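Local coordinates for protein tyrosyl-tRNA synthetase (Archaeoglobus fulgidus, PDB 2CYB) that catalyses the ATP-dependent attachment of tyrosine to its cognate tRNA, working as a homodimeric class I aminoacyl-tRNA synthetase, at residues L77-T82 with D150-Q155; I206-D211 with V246-I251; I66-A71 with A107-G112; V268-K273 with P297-I302. All coordinates share one frame; numbering follows the deposited sequence.

Contact 1 of 4, residues L77-T82 with D150-Q155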
# COMPACT_ATOMS: atom_id res chain seq x y z
N LEU A 77 3.10 -9.88 -3.74
CA LEU A 77 2.10 -8.82 -3.90
C LEU A 77 1.26 -9.02 -5.15
O LEU A 77 0.11 -8.57 -5.21
CB LEU A 77 2.79 -7.47 -4.01
CG LEU A 77 3.60 -6.96 -2.83
CD1 LEU A 77 4.24 -5.63 -3.24
CD2 LEU A 77 2.69 -6.78 -1.61
N ASN A 78 1.86 -9.65 -6.15
CA ASN A 78 1.17 -9.87 -7.43
C ASN A 78 0.53 -11.26 -7.49
O ASN A 78 0.36 -11.84 -8.57
CB ASN A 78 2.17 -9.68 -8.58
CG ASN A 78 1.50 -9.20 -9.87
OD1 ASN A 78 2.15 -9.06 -10.91
ND2 ASN A 78 0.20 -8.94 -9.81
N GLU A 79 0.21 -11.79 -6.31
CA GLU A 79 -0.47 -13.08 -6.17
C GLU A 79 0.18 -14.30 -6.83
O GLU A 79 -0.51 -15.12 -7.45
CB GLU A 79 -1.91 -12.94 -6.68
CG GLU A 79 -2.57 -11.61 -6.31
CD GLU A 79 -3.99 -11.48 -6.84
OE1 GLU A 79 -4.91 -12.08 -6.23
OE2 GLU A 79 -4.18 -10.80 -7.87
N LYS A 80 1.49 -14.44 -6.68
CA LYS A 80 2.20 -15.56 -7.28
C LYS A 80 2.43 -16.72 -6.32
O LYS A 80 3.23 -17.62 -6.60
CB LYS A 80 3.54 -15.10 -7.86
CG LYS A 80 3.41 -14.04 -8.94
CD LYS A 80 2.58 -14.56 -10.11
CE LYS A 80 2.63 -13.60 -11.30
NZ LYS A 80 1.99 -12.29 -11.02
N GLY A 81 1.75 -16.70 -5.18
CA GLY A 81 1.90 -17.78 -4.22
C GLY A 81 2.29 -17.37 -2.82
O GLY A 81 2.28 -16.20 -2.45
N THR A 82 2.62 -18.37 -2.01
CA THR A 82 3.03 -18.13 -0.64
C THR A 82 4.49 -17.74 -0.62
O THR A 82 5.22 -17.96 -1.59
CB THR A 82 2.85 -19.38 0.22
OG1 THR A 82 3.75 -20.39 -0.24
CG2 THR A 82 1.42 -19.89 0.11
N ASP A 150 -10.47 -4.69 -10.62
CA ASP A 150 -10.63 -5.02 -9.20
C ASP A 150 -9.35 -5.60 -8.58
O ASP A 150 -9.33 -6.71 -8.07
CB ASP A 150 -11.78 -6.01 -9.04
CG ASP A 150 -13.09 -5.46 -9.60
OD1 ASP A 150 -14.07 -6.23 -9.67
OD2 ASP A 150 -13.13 -4.26 -9.95
N PRO A 151 -8.25 -4.82 -8.61
CA PRO A 151 -6.99 -5.30 -8.03
C PRO A 151 -6.97 -5.27 -6.50
O PRO A 151 -7.88 -4.74 -5.86
CB PRO A 151 -5.98 -4.32 -8.62
CG PRO A 151 -6.75 -3.04 -8.61
CD PRO A 151 -8.10 -3.47 -9.16
N MET A 152 -5.92 -5.86 -5.93
CA MET A 152 -5.74 -5.88 -4.48
C MET A 152 -4.91 -4.65 -4.13
O MET A 152 -4.22 -4.10 -5.00
CB MET A 152 -4.99 -7.14 -4.05
CG MET A 152 -5.54 -8.43 -4.62
SD MET A 152 -7.30 -8.58 -4.23
CE MET A 152 -7.25 -8.79 -2.60
N VAL A 153 -4.96 -4.20 -2.88
CA VAL A 153 -4.15 -3.04 -2.50
C VAL A 153 -2.67 -3.37 -2.73
O VAL A 153 -1.88 -2.48 -3.07
CB VAL A 153 -4.36 -2.64 -1.01
CG1 VAL A 153 -3.44 -1.45 -0.65
CG2 VAL A 153 -5.83 -2.26 -0.77
N SER A 154 -2.31 -4.64 -2.57
CA SER A 154 -0.92 -5.03 -2.76
C SER A 154 -0.40 -4.67 -4.15
O SER A 154 0.77 -4.37 -4.32
CB SER A 154 -0.74 -6.54 -2.52
OG SER A 154 -1.54 -7.29 -3.43
N GLN A 155 -1.28 -4.66 -5.15
CA GLN A 155 -0.84 -4.35 -6.50
C GLN A 155 -0.66 -2.84 -6.72
O GLN A 155 -0.05 -2.42 -7.70
CB GLN A 155 -1.80 -5.00 -7.50
CG GLN A 155 -1.65 -6.54 -7.48
CD GLN A 155 -2.91 -7.30 -7.89
OE1 GLN A 155 -4.03 -6.90 -7.59
NE2 GLN A 155 -2.71 -8.44 -8.55

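Contact 2 of 4, residues I206-D211 with V246-I251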
# COMPACT_ATOMS: atom_id res chain seq x y z
N ILE A 206 8.06 -6.18 -26.30
CA ILE A 206 7.33 -7.31 -25.72
C ILE A 206 7.19 -8.38 -26.80
O ILE A 206 6.67 -8.13 -27.88
CB ILE A 206 5.92 -6.87 -25.27
CG1 ILE A 206 6.03 -5.79 -24.19
CG2 ILE A 206 5.14 -8.08 -24.76
CD1 ILE A 206 6.89 -6.18 -23.00
N LEU A 207 7.68 -9.58 -26.51
CA LEU A 207 7.63 -10.68 -27.48
C LEU A 207 6.23 -11.27 -27.66
O LEU A 207 5.59 -11.66 -26.69
CB LEU A 207 8.56 -11.81 -27.05
CG LEU A 207 10.07 -11.63 -27.20
CD1 LEU A 207 10.77 -12.88 -26.68
CD2 LEU A 207 10.41 -11.38 -28.67
N VAL A 208 5.77 -11.33 -28.90
CA VAL A 208 4.46 -11.91 -29.15
C VAL A 208 4.62 -13.41 -29.01
O VAL A 208 5.73 -13.94 -29.12
CB VAL A 208 3.95 -11.58 -30.57
CG1 VAL A 208 3.93 -10.07 -30.76
CG2 VAL A 208 4.82 -12.25 -31.62
N GLY A 209 3.52 -14.10 -28.73
CA GLY A 209 3.57 -15.54 -28.58
C GLY A 209 3.75 -16.27 -29.90
O GLY A 209 3.62 -15.67 -30.96
N LEU A 210 4.05 -17.56 -29.83
CA LEU A 210 4.27 -18.40 -31.00
C LEU A 210 3.14 -18.40 -32.03
O LEU A 210 3.36 -18.70 -33.20
CB LEU A 210 4.57 -19.83 -30.56
CG LEU A 210 5.88 -19.98 -29.78
CD1 LEU A 210 6.01 -21.40 -29.24
CD2 LEU A 210 7.06 -19.64 -30.68
N ASP A 211 1.93 -18.07 -31.59
CA ASP A 211 0.77 -18.03 -32.48
C ASP A 211 0.54 -16.64 -33.08
O ASP A 211 -0.43 -16.43 -33.81
CB ASP A 211 -0.49 -18.47 -31.74
CG ASP A 211 -0.66 -17.76 -30.41
OD1 ASP A 211 -0.28 -16.57 -30.31
OD2 ASP A 211 -1.17 -18.40 -29.46
N VAL A 246 8.01 -9.65 -41.68
CA VAL A 246 9.03 -9.59 -40.63
C VAL A 246 8.54 -9.24 -39.23
O VAL A 246 8.88 -9.93 -38.27
CB VAL A 246 10.15 -8.60 -41.02
CG1 VAL A 246 11.23 -8.58 -39.94
CG2 VAL A 246 10.75 -9.00 -42.37
N GLU A 247 7.76 -8.17 -39.10
CA GLU A 247 7.27 -7.75 -37.80
C GLU A 247 6.20 -8.69 -37.24
O GLU A 247 5.38 -9.22 -37.98
CB GLU A 247 6.73 -6.33 -37.86
CG GLU A 247 7.75 -5.30 -38.31
CD GLU A 247 7.29 -3.88 -38.06
OE1 GLU A 247 6.18 -3.52 -38.51
OE2 GLU A 247 8.04 -3.11 -37.43
N GLU A 248 6.22 -8.87 -35.92
CA GLU A 248 5.27 -9.74 -35.24
C GLU A 248 5.46 -11.19 -35.67
O GLU A 248 4.58 -12.03 -35.45
CB GLU A 248 3.83 -9.30 -35.51
CG GLU A 248 2.79 -10.05 -34.68
CD GLU A 248 1.35 -9.83 -35.14
OE1 GLU A 248 0.90 -8.66 -35.16
OE2 GLU A 248 0.68 -10.82 -35.49
N ASN A 249 6.59 -11.49 -36.30
CA ASN A 249 6.88 -12.85 -36.73
C ASN A 249 7.69 -13.50 -35.61
O ASN A 249 8.87 -13.20 -35.44
CB ASN A 249 7.66 -12.86 -38.05
CG ASN A 249 7.78 -14.26 -38.65
OD1 ASN A 249 7.63 -14.45 -39.86
ND2 ASN A 249 8.07 -15.25 -37.80
N PRO A 250 7.05 -14.39 -34.84
CA PRO A 250 7.63 -15.12 -33.71
C PRO A 250 8.95 -15.82 -34.00
O PRO A 250 9.85 -15.83 -33.16
CB PRO A 250 6.53 -16.11 -33.35
CG PRO A 250 5.29 -15.41 -33.76
CD PRO A 250 5.67 -14.83 -35.08
N ILE A 251 9.05 -16.43 -35.18
CA ILE A 251 10.27 -17.13 -35.54
C ILE A 251 11.39 -16.15 -35.86
O ILE A 251 12.53 -16.34 -35.41
CB ILE A 251 10.01 -18.06 -36.76
CG1 ILE A 251 8.86 -19.00 -36.42
CG2 ILE A 251 11.26 -18.87 -37.09
CD1 ILE A 251 9.05 -19.78 -35.13

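Contact 3 of 4, residues I66-A71 with A107-G112. With TYR (tyrosine), chain C.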
# COMPACT_ATOMS: atom_id res chain seq x y z
N ILE A 66 26.31 -5.39 -13.18
CA ILE A 66 24.97 -5.95 -13.32
C ILE A 66 24.34 -6.50 -12.06
O ILE A 66 24.95 -7.28 -11.32
CB ILE A 66 24.95 -7.09 -14.37
CG1 ILE A 66 25.45 -6.57 -15.72
CG2 ILE A 66 23.53 -7.64 -14.52
CD1 ILE A 66 24.64 -5.44 -16.30
N ILE A 67 23.09 -6.10 -11.81
CA ILE A 67 22.36 -6.60 -10.66
C ILE A 67 21.10 -7.29 -11.17
O ILE A 67 20.40 -6.77 -12.03
CB ILE A 67 21.92 -5.47 -9.71
CG1 ILE A 67 23.15 -4.79 -9.10
CG2 ILE A 67 21.03 -6.03 -8.61
CD1 ILE A 67 22.80 -3.69 -8.12
N VAL A 68 20.83 -8.48 -10.64
CA VAL A 68 19.62 -9.20 -11.01
C VAL A 68 18.79 -9.27 -9.74
O VAL A 68 19.20 -9.87 -8.75
CB VAL A 68 19.90 -10.63 -11.48
CG1 VAL A 68 18.57 -11.38 -11.70
CG2 VAL A 68 20.70 -10.61 -12.77
N LEU A 69 17.62 -8.63 -9.76
CA LEU A 69 16.75 -8.64 -8.59
C LEU A 69 15.71 -9.74 -8.68
O LEU A 69 14.87 -9.75 -9.59
CB LEU A 69 16.05 -7.29 -8.44
CG LEU A 69 14.96 -7.24 -7.35
CD1 LEU A 69 15.58 -7.44 -5.97
CD2 LEU A 69 14.24 -5.90 -7.41
N LEU A 70 15.79 -10.68 -7.75
CA LEU A 70 14.81 -11.75 -7.66
C LEU A 70 13.80 -11.09 -6.72
O LEU A 70 13.95 -11.09 -5.51
CB LEU A 70 15.45 -12.99 -7.02
CG LEU A 70 16.59 -13.59 -7.85
CD1 LEU A 70 17.44 -14.52 -7.01
CD2 LEU A 70 16.02 -14.34 -9.04
N ALA A 71 12.77 -10.48 -7.32
CA ALA A 71 11.76 -9.75 -6.56
C ALA A 71 10.71 -10.63 -5.90
O ALA A 71 9.56 -10.66 -6.34
CB ALA A 71 11.08 -8.72 -7.50
N ALA A 107 27.38 -10.98 -12.70
CA ALA A 107 26.17 -10.38 -12.16
C ALA A 107 25.97 -10.67 -10.67
O ALA A 107 26.31 -11.74 -10.18
CB ALA A 107 24.97 -10.86 -12.95
N LYS A 108 25.39 -9.70 -9.96
CA LYS A 108 25.11 -9.83 -8.54
C LYS A 108 23.63 -10.08 -8.32
O LYS A 108 22.80 -9.24 -8.66
CB LYS A 108 25.53 -8.55 -7.81
CG LYS A 108 25.28 -8.57 -6.30
CD LYS A 108 25.75 -7.27 -5.66
CE LYS A 108 25.74 -7.34 -4.14
NZ LYS A 108 24.37 -7.56 -3.59
N PHE A 109 23.29 -11.23 -7.75
CA PHE A 109 21.90 -11.56 -7.48
C PHE A 109 21.47 -11.04 -6.11
O PHE A 109 22.18 -11.22 -5.12
CB PHE A 109 21.67 -13.07 -7.57
CG PHE A 109 21.82 -13.63 -8.96
CD1 PHE A 109 23.08 -13.79 -9.52
CD2 PHE A 109 20.70 -13.95 -9.72
CE1 PHE A 109 23.23 -14.24 -10.83
CE2 PHE A 109 20.83 -14.40 -11.03
CZ PHE A 109 22.10 -14.55 -11.59
N VAL A 110 20.31 -10.39 -6.08
CA VAL A 110 19.78 -9.84 -4.84
C VAL A 110 18.34 -10.30 -4.64
O VAL A 110 17.54 -10.35 -5.58
CB VAL A 110 19.81 -8.29 -4.86
CG1 VAL A 110 19.11 -7.72 -3.62
CG2 VAL A 110 21.25 -7.81 -4.89
N LEU A 111 18.01 -10.67 -3.40
CA LEU A 111 16.65 -11.08 -3.07
C LEU A 111 15.96 -9.83 -2.51
O LEU A 111 16.47 -9.19 -1.59
CB LEU A 111 16.65 -12.18 -2.00
CG LEU A 111 16.03 -13.54 -2.33
CD1 LEU A 111 15.99 -14.38 -1.06
CD2 LEU A 111 14.62 -13.39 -2.89
N GLY A 112 14.81 -9.48 -3.07
CA GLY A 112 14.10 -8.31 -2.59
C GLY A 112 13.93 -8.28 -1.08
O GLY A 112 14.19 -7.26 -0.45
N TYR C . 7.57 -5.48 -12.70
CA TYR C . 8.51 -6.48 -13.27
C TYR C . 7.79 -7.47 -14.18
O TYR C . 8.47 -8.35 -14.72
CB TYR C . 9.22 -7.21 -12.12
CG TYR C . 10.05 -6.26 -11.28
CD1 TYR C . 9.85 -6.15 -9.91
CD2 TYR C . 11.04 -5.47 -11.88
CE1 TYR C . 10.62 -5.26 -9.14
CE2 TYR C . 11.81 -4.59 -11.13
CZ TYR C . 11.60 -4.49 -9.76
OH TYR C . 12.38 -3.63 -9.04
OXT TYR C . 6.56 -7.33 -14.35

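Contact 4 of 4, residues V268-K273 with P297-I302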
# COMPACT_ATOMS: atom_id res chain seq x y z
N VAL A 268 21.47 -21.64 -42.19
CA VAL A 268 20.19 -22.24 -42.52
C VAL A 268 20.45 -23.32 -43.55
O VAL A 268 20.60 -23.04 -44.74
CB VAL A 268 19.23 -21.19 -43.09
CG1 VAL A 268 17.90 -21.83 -43.45
CG2 VAL A 268 19.03 -20.08 -42.08
N GLU A 269 20.51 -24.57 -43.10
CA GLU A 269 20.74 -25.68 -44.03
C GLU A 269 19.49 -25.86 -44.87
O GLU A 269 18.37 -25.78 -44.34
CB GLU A 269 21.06 -26.96 -43.26
CG GLU A 269 22.14 -26.80 -42.20
CD GLU A 269 22.67 -28.12 -41.68
OE1 GLU A 269 21.88 -29.08 -41.55
OE2 GLU A 269 23.88 -28.20 -41.38
N ARG A 270 19.66 -26.09 -46.16
CA ARG A 270 18.53 -26.27 -47.06
C ARG A 270 18.89 -27.25 -48.16
O ARG A 270 20.05 -27.42 -48.49
CB ARG A 270 18.14 -24.95 -47.74
CG ARG A 270 17.72 -23.83 -46.81
CD ARG A 270 17.25 -22.63 -47.62
NE ARG A 270 18.32 -22.06 -48.44
CZ ARG A 270 18.21 -20.94 -49.14
NH1 ARG A 270 17.07 -20.26 -49.14
NH2 ARG A 270 19.25 -20.49 -49.84
N ASP A 271 17.88 -27.89 -48.74
CA ASP A 271 18.13 -28.81 -49.84
C ASP A 271 18.58 -27.93 -51.00
O ASP A 271 18.25 -26.74 -51.06
CB ASP A 271 16.85 -29.55 -50.25
CG ASP A 271 16.39 -30.53 -49.20
OD1 ASP A 271 17.25 -31.05 -48.45
OD2 ASP A 271 15.17 -30.81 -49.14
N ALA A 272 19.33 -28.52 -51.93
CA ALA A 272 19.82 -27.78 -53.08
C ALA A 272 18.68 -27.15 -53.86
O ALA A 272 18.78 -26.01 -54.32
CB ALA A 272 20.63 -28.69 -53.99
N LYS A 273 17.59 -27.89 -54.01
CA LYS A 273 16.43 -27.41 -54.76
C LYS A 273 15.76 -26.18 -54.16
O LYS A 273 14.93 -25.55 -54.80
CB LYS A 273 15.39 -28.52 -54.94
CG LYS A 273 14.76 -29.03 -53.66
CD LYS A 273 13.68 -30.05 -53.97
CE LYS A 273 13.19 -30.76 -52.72
NZ LYS A 273 14.26 -31.59 -52.12
N PRO A 297 9.86 -19.82 -44.76
CA PRO A 297 9.52 -20.12 -43.37
C PRO A 297 9.92 -21.52 -42.92
O PRO A 297 10.44 -21.70 -41.82
CB PRO A 297 8.01 -19.92 -43.35
CG PRO A 297 7.84 -18.77 -44.25
CD PRO A 297 8.74 -19.11 -45.42
N LEU A 298 9.70 -22.52 -43.77
CA LEU A 298 10.03 -23.89 -43.40
C LEU A 298 11.50 -24.12 -43.12
O LEU A 298 11.86 -24.85 -42.19
CB LEU A 298 9.53 -24.87 -44.47
CG LEU A 298 8.00 -24.92 -44.59
CD1 LEU A 298 7.59 -25.72 -45.81
CD2 LEU A 298 7.42 -25.52 -43.32
N ASP A 299 12.36 -23.51 -43.92
CA ASP A 299 13.79 -23.67 -43.71
C ASP A 299 14.22 -22.86 -42.49
O ASP A 299 15.01 -23.32 -41.67
CB ASP A 299 14.56 -23.24 -44.96
CG ASP A 299 14.22 -24.10 -46.18
OD1 ASP A 299 14.30 -25.34 -46.06
OD2 ASP A 299 13.87 -23.54 -47.24
N LEU A 300 13.69 -21.65 -42.35
CA LEU A 300 14.03 -20.82 -41.20
C LEU A 300 13.64 -21.53 -39.90
O LEU A 300 14.42 -21.59 -38.96
CB LEU A 300 13.32 -19.47 -41.29
CG LEU A 300 13.54 -18.56 -40.08
CD1 LEU A 300 15.03 -18.36 -39.83
CD2 LEU A 300 12.84 -17.24 -40.31
N LYS A 301 12.43 -22.08 -39.86
CA LYS A 301 11.97 -22.79 -38.67
C LYS A 301 12.92 -23.89 -38.23
O LYS A 301 13.25 -24.00 -37.05
CB LYS A 301 10.57 -23.39 -38.89
CG LYS A 301 9.45 -22.36 -38.89
CD LYS A 301 8.09 -23.06 -38.97
CE LYS A 301 6.94 -22.08 -38.79
NZ LYS A 301 5.62 -22.76 -38.74
N ILE A 302 13.37 -24.71 -39.18
CA ILE A 302 14.28 -25.79 -38.84
C ILE A 302 15.56 -25.26 -38.21
O ILE A 302 16.05 -25.80 -37.22
CB ILE A 302 14.66 -26.63 -40.09
CG1 ILE A 302 13.41 -27.31 -40.66
CG2 ILE A 302 15.70 -27.68 -39.71
CD1 ILE A 302 12.68 -28.19 -39.66
O HOH W 1 17.31 -25.05 -42.02
O HOH W 2 14.25 -21.11 -48.15
O HOH W 3 15.26 -27.56 -47.34

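Contact 1 of 4, residues L77-T82 with D150-Q155
The side chain of S154 turns back onto the carbonyl group of L77, the last residue of helix 72-77, while Q155 reaches past it to meet E79. With OG held between its own backbone N and carbonyl carbon (chi1 60°), S154 OG donates to L77 O at 2.7 Å, approaching in the carbonyl plane on a lone pair. Its CB packs against the leucine as well, with L77 CD2 3.6 Å from S154 CB. Q155 lies at about a right angle to E79, and its amide plane is turned 86° from the carboxylate. The resulting bond from Q155 NE2 to E79 OE2 is 2.9 Å long but weak, bent to 127° at the hydrogen. The other end of the same amide is better aligned: Q155 OE1 accepts M152 N at 2.7 Å almost in a straight line, fixing the amide's rotation. M152 also crosses E79 at about a right angle, its CG 4.0 Å from E79 OE1.

E79 has positive phi and is the C-prime residue of a Schellman motif that ends helix 72-77, and its CB points toward the segment 150-155. The second subunit packs close by, with its L126 on L77 and its A129 on S154.

E79 OE2 forms salt bridges with R146 and R147, so the neutral amide of Q155 is a minor partner to a carboxylate that the two arginines probably keep charged. The buried C-terminal end of helix 72-77 is thus held to the segment leading into helix 154-168 by one hydroxyl bond and one weak amide bond.

Contact 2 of 4, residues I206-D211 with V246-I251
P250, the first residue of helix 250-263, fits against V208, G209 and L210 in the loop that leads from the Rossmann-fold strand 200-204 to the KMSKS region. CB and CG of the ring do the touching. P250 CG comes 3.3 Å from G209 O, the shortest approach between the two segments, and P250 CB lies 4.0 Å from L210 CA.

V208 crosses the proline at about a right angle, and its two methyl groups divide the work. With CG1 anti to the carbonyl carbon (chi1 -56°), CG2 falls between the backbone N and the carbonyl carbon and lies 3.8 Å from P250 CG; it also meets the carbonyl oxygen E248 O. CG1 instead touches the aliphatic part of E248, with V208 CG1 4.1 Å from E248 CG.

E248 belongs to a type II beta turn from V246 to N249, where it takes the positive phi of the third position (65°). The turn is closed by a weak bond from N249 N to V246 O, 3.4 Å long. N249 follows as the N-cap residue, and P250 begins the helix where the missing amide hydrogen of a proline costs no helical bond.

Beyond the proline, L210 adds a looser apolar contact, L210 CD2 to P250 CB at 4.5 Å, and its backbone is hydrogen-bonded to Y240 and N221. D211 OD1 accepts from Q213 N and N221 ND2, where the chain turns into the KMSKS region; the side chain of S217 there, predicted to bind ATP, is about 11 Å from G209.

Contact 3 of 4, residues I66-A71 with A107-G112
CG1 of V68 is anti to its backbone N and CG of F109 anti to its carbonyl carbon (chi1 -68°); from paired positions on one face of the sheet, they lie side by side, pointing the same way. They sit on neighbouring parallel strands of the Rossmann fold, 66-70 and 108-111, joined through helices 72-77 and 83-99 in a beta-alpha-beta crossover. V68 CB lies over the face of the F109 ring, 4.2 Å from its centroid and 27° off the normal, a CH-pi contact. L70 CD1 meets the ring at its edge.

The opposite face of the sheet carries I67, L69 and V110, with I67 CG2 4.1 Å from V110 CG2. L69 divides its methyl groups: CD1 is 3.5 Å from V110 O, whereas CD2 is 3.4 Å from OH of the bound tyrosine. An alanine here would probably open a gap beside the phenol OH and beside V110, leaving the ligand ring less confined. A71 CB lies 3.7 Å from CD1 of the bound tyrosine.

Five backbone bonds alternate between the strands; L70 N reaches V110 O nearly along the C=O axis at 2.8 Å, and the last runs from G112 N to L70 O at 3.0 Å.

Contact 4 of 4, residues V268-K273 with P297-I302
Residues 268-270 run extended past the first turn of helix 297-319, with the CA atoms of R270 and D299 6.4 Å apart. The extended segment leaves strand 266-268, one arm of a two-stranded antiparallel sheet with 278-280, so the contact lays this sheet's connection against the start of the C-terminal helix.

D299 is the centre of the meeting. R270 crosses it at about a right angle and touches it with methylene groups: R270 CD lies 3.5 Å from D299 OD2. The guanidinium plane stands 85° from the carboxylate, and R270 NE is 4.8 Å from D299 OD2, because NE is turned to G276 O instead. The opposite charges would still probably attract at this range. V268 places CG1 anti to its backbone N, where it packs 3.7 Å from D299 O.

Water carries the polar link between the segments. Water 2 donates to D299 OD2 at 2.6 Å and accepts from R270 NH1, lying at the edge of the guanidinium in its plane. Water 3 donates to D299 OD1 at 2.7 Å and accepts from D271 N. An alanine in place of D299 would probably leave both waters without their acceptor and R270 with no nearby negative charge from the helix. A third bridge uses backbone alone: water 1 donates to E269 O at 2.7 Å and to D299 O at 2.9 Å.

Contacts 1 and 3 both lie near the tyrosine pocket and alternate along the chain; their centres are about 21 Å apart and their nearest atoms about 7 Å. Contact 3 puts L69 and A71 directly on the ligand, whereas contact 1 approaches through N78, whose side chain is about 6 Å from the bound tyrosine and about 4 Å from that of Y158. Contact 2 follows later in the sequence, on the approach to the KMSKS region. It touches contact 4 through helix packing, I251 CG2 lying 3.8 Å from L300 CG, their centres about 19 Å apart. Contact 4 is remote from the annotated sites, its centre about 46 Å from that of contact 1.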